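Local coordinates for protein VAPBC49 (PDB 5AF3) that is possibly the antitoxin of a type II toxin-antitoxin system, countering its cognate toxin VapC45, at residues R93-P96 with S97-L101; S112-L115 with C116-A120. All blocks are in the same frame, centred on the assembly; numbering follows the deposited sequence.

Interaction 1. Residues R93-P96 with S97-L101; sequences RIRP and SLDWL
I94 and L98, one helical turn apart, meet through their methyl branches: I94 CG2 lies 4.0 Å from L98 CD1, and the two side chains run at a slant to each other. On the other I94 branch CG1, anti to the backbone N (chi1 -162°), passes 4.1 Å from L98 CG. Along the backbone of the same pair, L98 N donates to I94 O.

On the outer face, R95 and D99 are the corresponding pair. D99 OD2 sits over one face of the R95 guanidinium, 4.4 Å from NH1, and the guanidinium and carboxylate planes stand 78° apart. No N-H points at the oxygen, which lies well out of the guanidinium plane, so no salt bridge forms and any attraction is probably one of charge only. The backbones of the two residues are joined by D99 N to R95 O, 2.8 Å, nearly straight at 177°. W100 N makes the next bond, to P96 O, with the donor tilted from the carbonyl plane.

These three i to i+4 bonds run through the N-terminal part of helix 95-105. P96 suits such an entry: first-turn amides have no i-4 carbonyl of the helix to bond, and the hydrogen a proline lacks costs nothing there. Residues 93-96 fall in a sequence family assigned as a putative DNA-binding helix-turn-helix domain.

S97 OG donates to a water 2.7 Å away, and that water in turn donates to R93 O, tying the preceding loop to the helix.

Farther out, F84 of helix 72-86 and V139 of helix 135-143 pack on I94, and L81 packs on L98. W100 stacks on F126, and its NE1 donates to V122 O.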
ATOM      1  N   ARG A  93      18.981   7.092  16.803  1.00 22.32           N
ATOM      2  CA  ARG A  93      19.366   7.843  18.005  1.00 21.46           C
ATOM      3  C   ARG A  93      18.273   8.842  18.414  1.00 24.16           C
ATOM      4  O   ARG A  93      18.547   9.935  18.926  1.00 22.87           O
ATOM      5  CB  ARG A  93      20.722   8.557  17.802  1.00 23.22           C
ATOM      6  CG  ARG A  93      21.901   7.611  17.533  1.00 24.65           C
ATOM      7  CD  ARG A  93      23.164   8.362  17.104  1.00 25.86           C
ATOM      8  NE  ARG A  93      24.305   7.455  16.878  1.00 25.03           N
ATOM      9  CZ  ARG A  93      25.215   7.113  17.787  1.00 27.87           C
ATOM     10  NH1 ARG A  93      25.157   7.566  19.036  1.00 30.76           N
ATOM     11  NH2 ARG A  93      26.189   6.286  17.447  1.00 31.30           N
ATOM     12  N   ILE A  94      17.029   8.441  18.195  1.00 21.10           N
ATOM     13  CA  ILE A  94      15.884   9.306  18.459  1.00 21.48           C
ATOM     14  C   ILE A  94      15.477   9.325  19.940  1.00 20.12           C
ATOM     15  O   ILE A  94      14.746  10.236  20.360  1.00 17.90           O
ATOM     16  CB  ILE A  94      14.671   8.889  17.596  1.00 20.98           C
ATOM     17  CG1 ILE A  94      13.656  10.033  17.535  1.00 23.18           C
ATOM     18  CG2 ILE A  94      14.068   7.508  18.098  1.00 21.19           C
ATOM     19  CD1 ILE A  94      12.726   9.996  16.339  1.00 24.25           C
ATOM     20  N   ARG A  95      15.893   8.320  20.709  1.00 20.38           N
ATOM     21  CA  ARG A  95      15.374   8.204  22.092  1.00 23.54           C
ATOM     22  C   ARG A  95      15.538   9.470  22.987  1.00 20.69           C
ATOM     23  O   ARG A  95      14.598   9.876  23.677  1.00 23.56           O
ATOM     24  CB  ARG A  95      15.902   6.929  22.757  1.00 27.00           C
ATOM     25  CG  ARG A  95      15.305   6.629  24.132  1.00 35.80           C
ATOM     26  CD  ARG A  95      15.780   5.258  24.589  1.00 45.84           C
ATOM     27  NE  ARG A  95      15.314   4.896  25.932  1.00 54.33           N
ATOM     28  CZ  ARG A  95      16.063   4.922  27.040  1.00 56.07           C
ATOM     29  NH1 ARG A  95      17.344   5.293  26.995  1.00 55.60           N
ATOM     30  NH2 ARG A  95      15.525   4.566  28.204  1.00 55.32           N
ATOM     31  N   PRO A  96      16.707  10.146  22.954  1.00 22.58           N
ATOM     32  CA  PRO A  96      16.765  11.394  23.762  1.00 20.57           C
ATOM     33  C   PRO A  96      15.755  12.459  23.393  1.00 19.83           C
ATOM     34  O   PRO A  96      15.228  13.137  24.273  1.00 19.15           O
ATOM     35  CB  PRO A  96      18.199  11.884  23.533  1.00 22.19           C
ATOM     36  CG  PRO A  96      18.928  10.656  23.259  1.00 21.80           C
ATOM     37  CD  PRO A  96      18.018   9.869  22.356  1.00 23.30           C
ATOM     38  N   SER A  97      15.460  12.597  22.096  1.00 15.29           N
ATOM     39  CA  SER A  97      14.380  13.521  21.686  1.00 17.48           C
ATOM     40  C   SER A  97      13.029  13.111  22.238  1.00 16.08           C
ATOM     41  O   SER A  97      12.244  13.987  22.632  1.00 15.88           O
ATOM     42  CB  SER A  97      14.277  13.659  20.141  1.00 20.96           C
ATOM     43  OG  SER A  97      15.490  14.228  19.578  1.00 23.25           O
ATOM     44  N   LEU A  98      12.747  11.808  22.187  1.00 18.27           N
ATOM     45  CA  LEU A  98      11.490  11.283  22.750  1.00 21.38           C
ATOM     46  C   LEU A  98      11.412  11.535  24.286  1.00 19.27           C
ATOM     47  O   LEU A  98      10.413  12.057  24.764  1.00 18.84           O
ATOM     48  CB  LEU A  98      11.333   9.813  22.401  1.00 22.02           C
ATOM     49  CG  LEU A  98      11.349   9.478  20.901  1.00 22.51           C
ATOM     50  CD1 LEU A  98      11.083   8.013  20.719  1.00 25.42           C
ATOM     51  CD2 LEU A  98      10.309  10.282  20.159  1.00 20.47           C
ATOM     52  N   ASP A  99      12.485  11.226  25.013  1.00 22.52           N
ATOM     53  CA  ASP A  99      12.587  11.547  26.461  1.00 23.22           C
ATOM     54  C   ASP A  99      12.287  13.015  26.711  1.00 22.01           C
ATOM     55  O   ASP A  99      11.505  13.357  27.593  1.00 20.44           O
ATOM     56  CB  ASP A  99      13.976  11.191  27.026  1.00 25.85           C
ATOM     57  CG  ASP A  99      14.246   9.673  27.085  1.00 34.15           C
ATOM     58  OD1 ASP A  99      13.296   8.855  27.038  1.00 32.46           O
ATOM     59  OD2 ASP A  99      15.432   9.288  27.190  1.00 34.33           O
ATOM     60  N   TRP A 100      12.893  13.901  25.917  1.00 20.87           N
ATOM     61  CA  TRP A 100      12.661  15.335  26.058  1.00 17.59           C
ATOM     62  C   TRP A 100      11.209  15.691  25.827  1.00 20.53           C
ATOM     63  O   TRP A 100      10.619  16.404  26.625  1.00 18.38           O
ATOM     64  CB  TRP A 100      13.634  16.171  25.145  1.00 20.77           C
ATOM     65  CG  TRP A 100      13.335  17.656  25.101  1.00 21.13           C
ATOM     66  CD1 TRP A 100      12.598  18.297  24.164  1.00 23.48           C
ATOM     67  CD2 TRP A 100      13.753  18.667  26.043  1.00 24.81           C
ATOM     68  NE1 TRP A 100      12.543  19.646  24.441  1.00 27.20           N
ATOM     69  CE2 TRP A 100      13.220  19.894  25.601  1.00 19.52           C
ATOM     70  CE3 TRP A 100      14.485  18.643  27.230  1.00 28.23           C
ATOM     71  CZ2 TRP A 100      13.437  21.117  26.281  1.00 25.55           C
ATOM     72  CZ3 TRP A 100      14.689  19.867  27.923  1.00 26.04           C
ATOM     73  CH2 TRP A 100      14.178  21.067  27.435  1.00 24.38           C
ATOM     74  N   LEU A 101      10.608  15.140  24.766  1.00 19.46           N
ATOM     75  CA  LEU A 101       9.195  15.360  24.467  1.00 14.76           C
ATOM     76  C   LEU A 101       8.281  14.895  25.615  1.00 16.13           C
ATOM     77  O   LEU A 101       7.338  15.608  25.992  1.00 20.03           O
ATOM     78  CB  LEU A 101       8.794  14.613  23.173  1.00 16.11           C
ATOM     79  CG  LEU A 101       9.009  15.301  21.861  1.00 23.78           C
ATOM     80  CD1 LEU A 101       8.910  14.223  20.730  1.00 24.85           C
ATOM     81  CD2 LEU A 101       7.922  16.380  21.761  1.00 22.18           C
TER
HETATM   82  O   HOH W   1      17.410  12.287  19.741  1.00 22.32           O

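Interaction 2. Residues S112-L115 with C116-A120; sequences SQDL and CTDGA
C116 and L115, neighbours in sequence, open the helix, and C116 N donates to a water 2.8 Å away. The same water donates to S112 O, and weakly to Q113 O, so it bridges the first turn of the helix to the turn before it.

T117 follows, with OG1 between its backbone N and carbonyl carbon (chi1 53°). This brings OG1 to 3.4 Å from D114 O, while its proton goes to D118 OD1, met from above the carboxylate plane.

D118 N bonds to D114 O at 2.8 Å. Its side chain lies alongside that of D114, pointing the same way, with carboxylate planes 28° apart and D118 OD2 3.6 Å from D114 CB. D114 OD1 and D118 OD2 are only 4.2 Å apart, a like-charge proximity that could raise the proton affinity of one acid.

G119 N then donates to L115 O at 2.8 Å, the N-H...O angle 143° and the donor tilted out of the carbonyl plane.

Ahead of these bonds, S112 OG accepts from D114 N at 3.0 Å, and L115 N bonds to S112 O. A type I turn from S112 to L115 with a serine capping bond is a typical way into a helix, here helix 115-130.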
ATOM      1  N   SER A 112      -0.088  12.119  22.101  1.00 21.69           N
ATOM      2  CA  SER A 112      -0.783  13.243  22.717  1.00 22.21           C
ATOM      3  C   SER A 112      -1.429  14.207  21.740  1.00 21.42           C
ATOM      4  O   SER A 112      -0.889  14.504  20.688  1.00 19.74           O
ATOM      5  CB  SER A 112       0.200  14.014  23.618  1.00 23.42           C
ATOM      6  OG  SER A 112      -0.389  15.211  24.064  1.00 27.19           O
ATOM      7  N   GLN A 113      -2.558  14.775  22.155  1.00 18.92           N
ATOM      8  CA  GLN A 113      -3.263  15.782  21.403  1.00 20.66           C
ATOM      9  C   GLN A 113      -2.400  17.032  21.249  1.00 23.48           C
ATOM     10  O   GLN A 113      -2.574  17.786  20.313  1.00 25.88           O
ATOM     11  CB  GLN A 113      -4.574  16.137  22.098  1.00 28.32           C
ATOM     12  CG  GLN A 113      -5.397  17.170  21.347  1.00 33.60           C
ATOM     13  CD  GLN A 113      -6.831  17.202  21.814  1.00 39.80           C
ATOM     14  OE1 GLN A 113      -7.209  16.508  22.765  1.00 39.49           O
ATOM     15  NE2 GLN A 113      -7.642  18.007  21.147  1.00 43.09           N
ATOM     16  N   ASP A 114      -1.448  17.215  22.165  1.00 22.07           N
ATOM     17  CA  ASP A 114      -0.625  18.436  22.178  1.00 18.67           C
ATOM     18  C   ASP A 114       0.608  18.315  21.286  1.00 21.39           C
ATOM     19  O   ASP A 114       1.318  19.299  21.045  1.00 24.20           O
ATOM     20  CB  ASP A 114      -0.174  18.751  23.613  1.00 22.34           C
ATOM     21  CG  ASP A 114      -1.318  19.253  24.493  1.00 26.77           C
ATOM     22  OD1 ASP A 114      -2.321  19.747  23.938  1.00 23.82           O
ATOM     23  OD2 ASP A 114      -1.187  19.141  25.738  1.00 29.11           O
ATOM     24  N   LEU A 115       0.872  17.111  20.790  1.00 22.95           N
ATOM     25  CA  LEU A 115       2.086  16.904  19.990  1.00 19.34           C
ATOM     26  C   LEU A 115       2.057  17.810  18.773  1.00 20.76           C
ATOM     27  O   LEU A 115       3.002  18.534  18.509  1.00 21.11           O
ATOM     28  CB  LEU A 115       2.232  15.445  19.538  1.00 19.02           C
ATOM     29  CG  LEU A 115       3.427  15.220  18.603  1.00 17.67           C
ATOM     30  CD1 LEU A 115       4.767  15.362  19.367  1.00 19.54           C
ATOM     31  CD2 LEU A 115       3.362  13.825  17.930  1.00 19.21           C
ATOM     32  N   CYS A 116       0.978  17.760  18.007  1.00 20.32           N
ATOM     33  CA  CYS A 116       0.986  18.462  16.736  1.00 25.08           C
ATOM     34  C   CYS A 116       1.093  19.987  16.916  1.00 28.28           C
ATOM     35  O   CYS A 116       1.823  20.652  16.149  1.00 24.48           O
ATOM     36  CB  CYS A 116      -0.189  18.058  15.869  1.00 28.17           C
ATOM     37  SG  CYS A 116       0.014  18.686  14.254  1.00 31.81           S
ATOM     38  N   THR A 117       0.442  20.523  17.963  1.00 23.08           N
ATOM     39  CA  THR A 117       0.439  21.970  18.181  1.00 28.98           C
ATOM     40  C   THR A 117       1.688  22.493  18.946  1.00 26.90           C
ATOM     41  O   THR A 117       2.127  23.623  18.705  1.00 27.96           O
ATOM     42  CB  THR A 117      -0.835  22.428  18.947  1.00 29.66           C
ATOM     43  OG1 THR A 117      -0.952  21.653  20.150  1.00 31.64           O
ATOM     44  CG2 THR A 117      -2.078  22.244  18.078  1.00 29.05           C
ATOM     45  N   ASP A 118       2.231  21.692  19.859  1.00 25.11           N
ATOM     46  CA  ASP A 118       3.333  22.135  20.739  1.00 26.15           C
ATOM     47  C   ASP A 118       4.692  21.525  20.480  1.00 26.23           C
ATOM     48  O   ASP A 118       5.704  22.044  20.995  1.00 21.00           O
ATOM     49  CB  ASP A 118       3.009  21.867  22.213  1.00 27.27           C
ATOM     50  CG  ASP A 118       1.690  22.477  22.656  1.00 27.00           C
ATOM     51  OD1 ASP A 118       1.130  23.323  21.940  1.00 25.19           O
ATOM     52  OD2 ASP A 118       1.222  22.069  23.736  1.00 28.39           O
ATOM     53  N   GLY A 119       4.708  20.390  19.764  1.00 20.94           N
ATOM     54  CA  GLY A 119       5.912  19.589  19.629  1.00 20.84           C
ATOM     55  C   GLY A 119       7.078  20.259  18.894  1.00 17.43           C
ATOM     56  O   GLY A 119       8.220  20.070  19.292  1.00 18.38           O
ATOM     57  N   ALA A 120       6.798  21.021  17.844  1.00 17.11           N
ATOM     58  CA  ALA A 120       7.882  21.571  16.992  1.00 16.03           C
ATOM     59  C   ALA A 120       8.729  22.517  17.848  1.00 16.31           C
ATOM     60  O   ALA A 120       9.949  22.416  17.850  1.00 17.19           O
ATOM     61  CB  ALA A 120       7.324  22.327  15.814  1.00 19.33           C
TER
HETATM   62  O   HOH W   2      -1.235  16.076  18.186  1.00 26.37           O

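Followed from the N terminus, interaction 1 comes first, where the loop at R93-I94 enters helix 95-105, and it is complete before interaction 2 begins. The two are therefore in series, neither nested nor crossed, and each closes only the short loop of a helical turn. Interaction 2 starts helix 115-130, the next helix in the chain, after the connection that follows helix 95-105. Although their centres lie 15 Å apart, the contacts touch: L101 CD2 packs 4.1 Å from L115 CD1. S112 and D114 also touch V105 of helix 95-105, so the turn into the second helix is tied to the helix before it.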